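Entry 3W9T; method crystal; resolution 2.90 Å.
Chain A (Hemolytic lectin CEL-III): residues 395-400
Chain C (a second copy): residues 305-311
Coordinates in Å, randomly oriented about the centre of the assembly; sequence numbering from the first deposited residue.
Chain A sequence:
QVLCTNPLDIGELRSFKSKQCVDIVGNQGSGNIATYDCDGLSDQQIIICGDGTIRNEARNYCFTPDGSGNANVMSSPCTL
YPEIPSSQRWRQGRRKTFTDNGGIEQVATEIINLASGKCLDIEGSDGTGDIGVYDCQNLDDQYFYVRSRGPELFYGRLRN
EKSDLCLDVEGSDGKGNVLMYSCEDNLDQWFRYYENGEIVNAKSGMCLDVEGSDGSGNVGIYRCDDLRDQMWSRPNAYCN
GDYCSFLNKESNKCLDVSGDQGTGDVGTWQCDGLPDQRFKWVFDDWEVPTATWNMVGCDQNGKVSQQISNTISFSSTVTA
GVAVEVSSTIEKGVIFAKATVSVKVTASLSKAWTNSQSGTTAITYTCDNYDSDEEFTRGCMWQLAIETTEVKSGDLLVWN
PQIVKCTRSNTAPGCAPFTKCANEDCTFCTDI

Chain A (395-400) DLLVWN
Chain C (305-311) SQQISNT

How do the two backbones lie against each other? Chain C is extended throughout, strand with phi/psi near -113 to -138/127 to 160, and chain A becomes extended from Leu A397 onward, with strand through Val A398 (-136/141) and Trp A399 (-119/146) before Asn A400 (-122/106). Their N-to-C directions differ by 153°, so they run roughly antiparallel, and their axes come no closer than 9.0 Å. That is too far for backbone pairing, and side chains fill the gap. In register, Leu A396 CA lies 8.3 Å from Asn C310 CA, and Leu A397 CA lies 8.0 Å from Ile C308 CA. Before the strand, Asp A395 (-86/-24) and Leu A396 (-125/10) are not extended; Leu A397 (-113/121) then straightens the chain.

Which side chains make the apolar centre? Leu A397 and Ile C308 both point their CA-to-CB bonds toward the opposing stretch, and Leu A397 CD2 reaches Ile C308 CG2 at 3.7 Å, a normal van der Waals separation. Ile C308 takes a regular m,t conformation (-60°, 169°), which carries CD1 onward to Trp A399, 3.9 Å from CZ2. Leu A397 lies between wells at -99° and 24°; in this pose its CD1 comes within 3.9 Å of the backbone O of Ser C309. Because extended strands alternate, Val A398 (chi1 76°, p) is out of reach, and the CA-to-CB bonds of Gln C307 (chi1 -162°, chi2 -172°, both t) and Ser C309 (chi1 -67°, m) point away.

How does Trp A399 meet chain C? Its CA-to-CB bond points toward chain C, and with chi1 -65° (m) and chi2 -100° the indole presents its edge: Ile C308 CD1 and the amide end of Gln C306 both lie near the ring plane. The CA-to-CB bond of Gln C306 points toward chain A, and chi1 off its wells at 91° and chi2 173° (t) bring its end to the indole nitrogen; chi3 is modelled at 147°. The modelled Trp A399 NE1 to Gln C306 NE2 separation is 2.6 Å, but the orientation of that amide is uncertain, leaving the nature of this polar contact open.

What happens at the Leu A396 end? Asn C310 sets off sideways, yet its m rotamer (chi1 -72°, chi2 -91°) brings the end of the side chain nearer to chain A. Its OD1 is 4.2 Å from Leu A396 CD2 and also 4.2 Å from Leu A397 CD1, loose contacts between an amide oxygen and methyl groups, while ND2 is hydrogen-bonded elsewhere in the structure. The CA-to-CB bond of Leu A396 points toward chain C, the side chain in a p,t conformation (55°, -152°). The two stretches together bury 245 Å².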

# COMPACT_ATOMS: atom_id res chain seq x y z
N ASP A 395 2.11 4.66 -31.49
CA ASP A 395 0.88 5.31 -31.88
C ASP A 395 -0.09 5.62 -30.75
O ASP A 395 -0.92 6.52 -30.89
CB ASP A 395 0.17 4.50 -32.95
CG ASP A 395 0.60 4.88 -34.35
OD1 ASP A 395 1.61 5.62 -34.50
OD2 ASP A 395 -0.07 4.45 -35.32
N LEU A 396 -0.01 4.87 -29.65
CA LEU A 396 -1.06 5.01 -28.64
C LEU A 396 -0.63 5.34 -27.19
O LEU A 396 -1.44 5.35 -26.26
CB LEU A 396 -2.12 3.88 -28.76
CG LEU A 396 -1.87 2.38 -28.76
CD1 LEU A 396 -2.99 1.71 -29.55
CD2 LEU A 396 -0.52 2.00 -29.33
N LEU A 397 0.64 5.67 -27.03
CA LEU A 397 1.17 6.12 -25.77
C LEU A 397 1.59 7.60 -25.86
O LEU A 397 2.44 7.97 -26.69
CB LEU A 397 2.36 5.26 -25.39
CG LEU A 397 2.18 4.13 -24.40
CD1 LEU A 397 0.74 3.64 -24.35
CD2 LEU A 397 3.13 2.99 -24.74
N VAL A 398 1.00 8.43 -25.02
CA VAL A 398 1.40 9.83 -24.94
C VAL A 398 1.52 10.33 -23.49
O VAL A 398 0.74 9.96 -22.61
CB VAL A 398 0.46 10.73 -25.77
CG1 VAL A 398 -0.88 10.95 -25.07
CG2 VAL A 398 1.11 12.06 -26.03
N TRP A 399 2.53 11.15 -23.23
CA TRP A 399 2.68 11.81 -21.94
C TRP A 399 2.63 13.28 -22.20
O TRP A 399 3.10 13.74 -23.25
CB TRP A 399 4.06 11.53 -21.38
CG TRP A 399 4.33 10.11 -21.03
CD1 TRP A 399 4.29 9.56 -19.79
CD2 TRP A 399 4.71 9.06 -21.93
NE1 TRP A 399 4.61 8.22 -19.85
CE2 TRP A 399 4.88 7.89 -21.15
CE3 TRP A 399 4.92 9.00 -23.31
CZ2 TRP A 399 5.24 6.67 -21.71
CZ3 TRP A 399 5.28 7.77 -23.86
CH2 TRP A 399 5.44 6.62 -23.06
N ASN A 400 2.08 14.06 -21.28
CA ASN A 400 2.59 15.43 -21.20
C ASN A 400 3.14 15.77 -19.85
O ASN A 400 2.38 15.92 -18.90
CB ASN A 400 1.70 16.53 -21.82
CG ASN A 400 0.28 16.48 -21.35
OD1 ASN A 400 -0.35 15.43 -21.37
ND2 ASN A 400 -0.25 17.64 -20.98
N SER C 305 6.35 8.06 -10.09
CA SER C 305 6.26 6.76 -10.72
C SER C 305 5.31 6.79 -11.93
O SER C 305 4.47 7.69 -12.07
CB SER C 305 5.78 5.73 -9.72
OG SER C 305 4.48 6.05 -9.29
N GLN C 306 5.46 5.81 -12.81
CA GLN C 306 4.53 5.70 -13.93
C GLN C 306 3.97 4.31 -14.14
O GLN C 306 4.58 3.30 -13.76
CB GLN C 306 5.15 6.27 -15.20
CG GLN C 306 5.89 5.29 -16.07
CD GLN C 306 6.32 5.93 -17.39
OE1 GLN C 306 7.37 5.60 -17.95
NE2 GLN C 306 5.52 6.87 -17.87
N GLN C 307 2.81 4.26 -14.77
CA GLN C 307 2.25 3.03 -15.20
C GLN C 307 1.91 3.20 -16.66
O GLN C 307 1.26 4.18 -17.03
CB GLN C 307 1.01 2.72 -14.39
CG GLN C 307 0.59 1.27 -14.46
CD GLN C 307 -0.75 1.01 -13.82
OE1 GLN C 307 -1.62 1.87 -13.84
NE2 GLN C 307 -0.91 -0.18 -13.26
N ILE C 308 2.36 2.23 -17.48
CA ILE C 308 2.09 2.16 -18.93
C ILE C 308 1.22 0.95 -19.25
O ILE C 308 1.55 -0.17 -18.86
CB ILE C 308 3.41 2.10 -19.68
CG1 ILE C 308 4.21 3.35 -19.35
CG2 ILE C 308 3.18 2.02 -21.18
CD1 ILE C 308 5.65 3.30 -19.81
N SER C 309 0.10 1.19 -19.94
CA SER C 309 -0.89 0.15 -20.20
C SER C 309 -1.25 0.02 -21.67
O SER C 309 -1.39 1.04 -22.36
CB SER C 309 -2.17 0.50 -19.45
OG SER C 309 -1.95 0.40 -18.07
N ASN C 310 -1.43 -1.21 -22.14
CA ASN C 310 -2.00 -1.46 -23.46
C ASN C 310 -3.16 -2.44 -23.41
O ASN C 310 -3.04 -3.51 -22.83
CB ASN C 310 -0.93 -1.98 -24.40
CG ASN C 310 0.06 -0.90 -24.80
OD1 ASN C 310 -0.11 -0.21 -25.80
ND2 ASN C 310 1.11 -0.75 -24.02
N THR C 311 -4.27 -2.09 -24.04
CA THR C 311 -5.39 -3.01 -24.18
C THR C 311 -5.68 -3.34 -25.64
O THR C 311 -5.61 -2.47 -26.50
CB THR C 311 -6.66 -2.40 -23.58
OG1 THR C 311 -6.45 -2.22 -22.18
CG2 THR C 311 -7.83 -3.33 -23.75